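Local coordinates for fiber protein (Human adenovirus 16, PDB 3CNC), which forms the trimeric knob at the tip of the adenovirus fiber, the part that attaches to the host cell and probably engages the receptor CD46, at residues Glu149-Thr161 with Pro199-Phe213. Residues are numbered along the deposited sequence; the frame is centred on the assembly and turned at random.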
loop_
_atom_site.group_PDB
_atom_site.type_symbol
_atom_site.label_atom_id
_atom_site.label_comp_id
_atom_site.label_asym_id
_atom_site.label_seq_id
_atom_site.Cartn_x
_atom_site.Cartn_y
_atom_site.Cartn_z
ATOM N N GLU A 149 -9.168 -0.814 16.904
ATOM C CA GLU A 149 -9.318 -1.295 15.517
ATOM C C GLU A 149 -9.590 -0.098 14.612
ATOM O O GLU A 149 -9.696 -0.240 13.390
ATOM C CB GLU A 149 -10.514 -2.241 15.353
ATOM C CG GLU A 149 -10.891 -3.013 16.577
ATOM C CD GLU A 149 -11.835 -2.253 17.497
ATOM O OE1 GLU A 149 -13.058 -2.258 17.242
ATOM O OE2 GLU A 149 -11.346 -1.658 18.474
ATOM N N ASP A 150 -9.755 1.073 15.217
ATOM C CA ASP A 150 -10.027 2.280 14.448
ATOM C C ASP A 150 -8.764 2.984 13.988
ATOM O O ASP A 150 -8.839 4.075 13.427
ATOM C CB ASP A 150 -10.881 3.248 15.267
ATOM C CG ASP A 150 -12.327 2.781 15.407
ATOM O OD1 ASP A 150 -12.650 1.659 14.954
ATOM O OD2 ASP A 150 -13.145 3.540 15.972
ATOM N N TYR A 151 -7.607 2.358 14.198
ATOM C CA TYR A 151 -6.344 2.979 13.815
ATOM C C TYR A 151 -5.514 2.281 12.741
ATOM O O TYR A 151 -5.404 1.050 12.708
ATOM C CB TYR A 151 -5.427 3.135 15.033
ATOM C CG TYR A 151 -5.968 3.958 16.169
ATOM C CD1 TYR A 151 -6.440 3.348 17.333
ATOM C CD2 TYR A 151 -5.965 5.352 16.106
ATOM C CE1 TYR A 151 -6.893 4.107 18.415
ATOM C CE2 TYR A 151 -6.412 6.124 17.178
ATOM C CZ TYR A 151 -6.871 5.497 18.331
ATOM O OH TYR A 151 -7.280 6.260 19.400
ATOM N N ILE A 152 -4.902 3.092 11.884
ATOM C CA ILE A 152 -4.011 2.598 10.848
ATOM C C ILE A 152 -2.690 3.307 11.133
ATOM O O ILE A 152 -2.669 4.531 11.315
ATOM C CB ILE A 152 -4.480 3.004 9.417
ATOM C CG1 ILE A 152 -5.759 2.259 9.026
ATOM C CG2 ILE A 152 -3.388 2.708 8.416
ATOM C CD1 ILE A 152 -6.415 2.793 7.744
ATOM N N TYR A 153 -1.599 2.551 11.199
ATOM C CA TYR A 153 -0.288 3.139 11.422
ATOM C C TYR A 153 0.574 2.870 10.193
ATOM O O TYR A 153 0.420 1.844 9.524
ATOM C CB TYR A 153 0.381 2.555 12.670
ATOM C CG TYR A 153 -0.497 2.601 13.897
ATOM C CD1 TYR A 153 -1.357 1.543 14.197
ATOM C CD2 TYR A 153 -0.505 3.719 14.736
ATOM C CE1 TYR A 153 -2.207 1.594 15.300
ATOM C CE2 TYR A 153 -1.353 3.782 15.850
ATOM C CZ TYR A 153 -2.201 2.712 16.122
ATOM O OH TYR A 153 -3.041 2.746 17.208
ATOM N N GLY A 154 1.473 3.798 9.887
ATOM C CA GLY A 154 2.328 3.630 8.730
ATOM C C GLY A 154 3.452 4.640 8.743
ATOM O O GLY A 154 3.835 5.133 9.810
ATOM N N GLU A 155 3.965 4.981 7.566
ATOM C CA GLU A 155 5.069 5.921 7.510
ATOM C C GLU A 155 5.311 6.603 6.162
ATOM O O GLU A 155 5.055 6.027 5.101
ATOM C CB GLU A 155 6.332 5.180 7.932
ATOM C CG GLU A 155 7.383 6.040 8.553
ATOM C CD GLU A 155 8.376 5.214 9.327
ATOM O OE1 GLU A 155 9.212 4.531 8.689
ATOM O OE2 GLU A 155 8.305 5.237 10.576
ATOM N N CYS A 156 5.786 7.844 6.216
ATOM C CA CYS A 156 6.137 8.586 5.009
ATOM C C CYS A 156 7.397 9.390 5.327
ATOM O O CYS A 156 8.040 9.141 6.355
ATOM C CB CYS A 156 4.980 9.480 4.512
ATOM S SG CYS A 156 4.430 10.820 5.559
ATOM N N TYR A 157 7.776 10.338 4.473
ATOM C CA TYR A 157 9.015 11.069 4.734
ATOM C C TYR A 157 9.084 12.545 4.402
ATOM O O TYR A 157 8.288 13.082 3.633
ATOM C CB TYR A 157 10.188 10.384 4.015
ATOM C CG TYR A 157 10.362 8.941 4.389
ATOM C CD1 TYR A 157 9.526 7.958 3.860
ATOM C CD2 TYR A 157 11.300 8.565 5.343
ATOM C CE1 TYR A 157 9.615 6.633 4.282
ATOM C CE2 TYR A 157 11.400 7.252 5.773
ATOM C CZ TYR A 157 10.553 6.289 5.242
ATOM O OH TYR A 157 10.648 4.987 5.685
ATOM N N TYR A 158 10.073 13.189 5.008
ATOM C CA TYR A 158 10.344 14.591 4.761
ATOM C C TYR A 158 11.794 14.643 4.289
ATOM O O TYR A 158 12.681 14.108 4.950
ATOM C CB TYR A 158 10.200 15.418 6.030
ATOM C CG TYR A 158 10.679 16.831 5.826
ATOM C CD1 TYR A 158 9.939 17.733 5.057
ATOM C CD2 TYR A 158 11.901 17.256 6.352
ATOM C CE1 TYR A 158 10.403 19.018 4.818
ATOM C CE2 TYR A 158 12.373 18.540 6.113
ATOM C CZ TYR A 158 11.620 19.410 5.349
ATOM O OH TYR A 158 12.081 20.674 5.118
ATOM N N LYS A 159 12.025 15.262 3.137
ATOM C CA LYS A 159 13.375 15.382 2.590
ATOM C C LYS A 159 13.896 16.780 2.917
ATOM O O LYS A 159 13.373 17.775 2.412
ATOM C CB LYS A 159 13.352 15.182 1.072
ATOM C CG LYS A 159 14.729 15.121 0.419
ATOM C CD LYS A 159 14.596 15.135 -1.097
ATOM C CE LYS A 159 15.947 15.137 -1.794
ATOM N NZ LYS A 159 15.800 15.496 -3.235
ATOM N N SER A 160 14.923 16.857 3.758
ATOM C CA SER A 160 15.471 18.154 4.146
ATOM C C SER A 160 16.317 18.794 3.058
ATOM O O SER A 160 16.666 18.155 2.058
ATOM C CB SER A 160 16.304 18.039 5.426
ATOM O OG SER A 160 17.592 17.531 5.148
ATOM N N THR A 161 16.650 20.062 3.271
ATOM C CA THR A 161 17.442 20.832 2.321
ATOM C C THR A 161 18.754 20.155 1.918
ATOM O O THR A 161 19.136 20.200 0.753
ATOM C CB THR A 161 17.736 22.245 2.872
ATOM O OG1 THR A 161 16.500 22.940 3.071
ATOM C CG2 THR A 161 18.590 23.042 1.890
ATOM N N PRO A 199 15.348 19.103 11.354
ATOM C CA PRO A 199 15.623 18.849 9.937
ATOM C C PRO A 199 16.124 20.100 9.215
ATOM O O PRO A 199 17.029 20.024 8.388
ATOM C CB PRO A 199 14.268 18.384 9.404
ATOM C CG PRO A 199 13.684 17.682 10.580
ATOM C CD PRO A 199 13.988 18.652 11.699
ATOM N N GLU A 200 15.524 21.245 9.528
ATOM C CA GLU A 200 15.911 22.502 8.895
ATOM C C GLU A 200 16.399 23.567 9.884
ATOM O O GLU A 200 16.410 23.359 11.101
ATOM C CB GLU A 200 14.743 23.089 8.091
ATOM C CG GLU A 200 14.194 22.213 6.962
ATOM C CD GLU A 200 15.245 21.782 5.948
ATOM O OE1 GLU A 200 16.234 22.516 5.730
ATOM O OE2 GLU A 200 15.065 20.702 5.354
ATOM N N THR A 201 16.795 24.709 9.329
ATOM C CA THR A 201 17.281 25.858 10.088
ATOM C C THR A 201 16.678 27.102 9.448
ATOM O O THR A 201 16.612 28.166 10.057
ATOM C CB THR A 201 18.826 25.950 10.026
ATOM O OG1 THR A 201 19.394 25.139 11.060
ATOM C CG2 THR A 201 19.295 27.385 10.197
ATOM N N THR A 202 16.230 26.945 8.207
ATOM C CA THR A 202 15.638 28.035 7.451
ATOM C C THR A 202 14.178 27.713 7.198
ATOM O O THR A 202 13.727 26.606 7.474
ATOM C CB THR A 202 16.324 28.181 6.089
ATOM O OG1 THR A 202 17.739 28.040 6.255
ATOM C CG2 THR A 202 16.020 29.544 5.477
ATOM N N GLU A 203 13.435 28.685 6.686
ATOM C CA GLU A 203 12.041 28.450 6.357
ATOM C C GLU A 203 12.073 27.672 5.035
ATOM O O GLU A 203 12.487 28.203 4.004
ATOM C CB GLU A 203 11.295 29.774 6.178
ATOM C CG GLU A 203 9.901 29.613 5.606
ATOM C CD GLU A 203 9.220 30.936 5.310
ATOM O OE1 GLU A 203 8.128 30.922 4.696
ATOM O OE2 GLU A 203 9.769 31.994 5.690
ATOM N N VAL A 204 11.666 26.407 5.078
ATOM C CA VAL A 204 11.654 25.554 3.888
ATOM C C VAL A 204 10.266 24.945 3.731
ATOM O O VAL A 204 9.656 24.536 4.717
ATOM C CB VAL A 204 12.674 24.398 4.016
ATOM C CG1 VAL A 204 12.892 23.739 2.659
ATOM C CG2 VAL A 204 13.984 24.921 4.580
ATOM N N THR A 205 9.771 24.878 2.498
ATOM C CA THR A 205 8.447 24.310 2.257
ATOM C C THR A 205 8.279 22.902 2.824
ATOM O O THR A 205 9.021 21.983 2.481
ATOM C CB THR A 205 8.114 24.264 0.767
ATOM O OG1 THR A 205 8.036 25.599 0.259
ATOM C CG2 THR A 205 6.768 23.569 0.550
ATOM N N LEU A 206 7.289 22.748 3.693
ATOM C CA LEU A 206 7.003 21.468 4.335
ATOM C C LEU A 206 6.299 20.523 3.356
ATOM O O LEU A 206 5.196 20.800 2.885
ATOM C CB LEU A 206 6.137 21.701 5.582
ATOM C CG LEU A 206 5.437 20.516 6.246
ATOM C CD1 LEU A 206 6.445 19.465 6.631
ATOM C CD2 LEU A 206 4.688 20.999 7.475
ATOM N N ILE A 207 6.962 19.412 3.055
ATOM C CA ILE A 207 6.430 18.419 2.132
ATOM C C ILE A 207 6.471 17.022 2.749
ATOM O O ILE A 207 7.545 16.523 3.094
ATOM C CB ILE A 207 7.259 18.377 0.813
ATOM C CG1 ILE A 207 7.234 19.749 0.133
ATOM C CG2 ILE A 207 6.705 17.297 -0.135
ATOM C CD1 ILE A 207 8.126 19.836 -1.107
ATOM N N THR A 208 5.304 16.404 2.913
ATOM C CA THR A 208 5.258 15.031 3.436
ATOM C C THR A 208 5.135 14.175 2.183
ATOM O O THR A 208 4.332 14.482 1.298
ATOM C CB THR A 208 4.027 14.769 4.369
ATOM O OG1 THR A 208 2.812 14.977 3.643
ATOM C CG2 THR A 208 4.048 15.723 5.587
ATOM N N SER A 209 5.950 13.135 2.073
ATOM C CA SER A 209 5.861 12.299 0.889
ATOM C C SER A 209 4.570 11.477 0.963
ATOM O O SER A 209 3.995 11.280 2.043
ATOM C CB SER A 209 7.095 11.394 0.753
ATOM O OG SER A 209 7.208 10.471 1.819
ATOM N N PRO A 210 4.090 11.010 -0.195
ATOM C CA PRO A 210 2.874 10.208 -0.347
ATOM C C PRO A 210 2.666 9.093 0.671
ATOM O O PRO A 210 3.520 8.226 0.844
ATOM C CB PRO A 210 3.007 9.662 -1.773
ATOM C CG PRO A 210 3.641 10.820 -2.492
ATOM C CD PRO A 210 4.729 11.240 -1.505
ATOM N N PHE A 211 1.527 9.124 1.352
ATOM C CA PHE A 211 1.199 8.062 2.291
ATOM C C PHE A 211 0.048 7.241 1.681
ATOM O O PHE A 211 -0.953 7.810 1.232
ATOM C CB PHE A 211 0.771 8.624 3.645
ATOM C CG PHE A 211 0.361 7.559 4.625
ATOM C CD1 PHE A 211 1.287 6.628 5.082
ATOM C CD2 PHE A 211 -0.961 7.450 5.044
ATOM C CE1 PHE A 211 0.900 5.603 5.937
ATOM C CE2 PHE A 211 -1.361 6.424 5.902
ATOM C CZ PHE A 211 -0.431 5.502 6.348
ATOM N N PHE A 212 0.191 5.917 1.656
ATOM C CA PHE A 212 -0.843 5.040 1.080
ATOM C C PHE A 212 -1.537 4.228 2.170
ATOM O O PHE A 212 -0.903 3.818 3.152
ATOM C CB PHE A 212 -0.225 4.071 0.062
ATOM C CG PHE A 212 0.761 4.717 -0.877
ATOM C CD1 PHE A 212 2.079 4.266 -0.935
ATOM C CD2 PHE A 212 0.379 5.792 -1.686
ATOM C CE1 PHE A 212 3.007 4.882 -1.792
ATOM C CE2 PHE A 212 1.294 6.410 -2.540
ATOM C CZ PHE A 212 2.603 5.962 -2.594
ATOM N N PHE A 213 -2.832 3.979 1.990
ATOM C CA PHE A 213 -3.590 3.220 2.974
ATOM C C PHE A 213 -4.929 2.777 2.402
ATOM O O PHE A 213 -5.364 3.287 1.371
ATOM C CB PHE A 213 -3.818 4.091 4.219
ATOM C CG PHE A 213 -4.600 5.345 3.937
ATOM C CD1 PHE A 213 -5.954 5.421 4.249
ATOM C CD2 PHE A 213 -3.994 6.433 3.310
ATOM C CE1 PHE A 213 -6.695 6.558 3.939
ATOM C CE2 PHE A 213 -4.727 7.570 2.996
ATOM C CZ PHE A 213 -6.078 7.634 3.309
HETATM O O HOH W 1 9.767 15.898 1.605
#
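Ser209 meets Tyr157 where the two sheets of the knob's antiparallel β-sandwich come together at their edges: strand 151-159 borders one sheet, and the run through Ser209 leads into strand 211-216 of the other. Tyr157 N donates to Ser209 OG at 2.7 Å, and Ser209 N returns a bond to Tyr157 O at 2.8 Å. Ser209 OG reaches Tyr157 N because chi1 of 64° sets it between its own backbone N and carbonyl carbon. Two residues further along strand 151-159, a water accepts from Lys159 N (2.8 Å) and donates to Ile207 O (2.7 Å), carrying the link past the direct bonds.

The Tyr158 ring sits between Pro199-Glu200 on one side and Thr205-Ile207 on the other. Ile207 O lies at its edge, 3.3 Å from CD1, while Pro199 CB and Leu206 CD1 pack obliquely. Cys156 CB sits 3.2 Å from Ser209 O, and Phe211 points the edge of its ring at Gly154 CA, a site without a side chain. At the far end the bent Glu200 chain turns its carboxylate back to Thr161, whose OG1 donates to Glu200 OE1 at 2.7 Å from above the carboxylate plane. Further out, Phe81 meets the Tyr158 ring edge-to-face, and buried Cys156 also packs on Val170 and Trp191 of its own sheet. Ser209 packs on Tyr153 of a neighbouring subunit, so this seam borders the trimer interface, and Lys159 makes a cation-pi contact with the Tyr151 ring of that subunit.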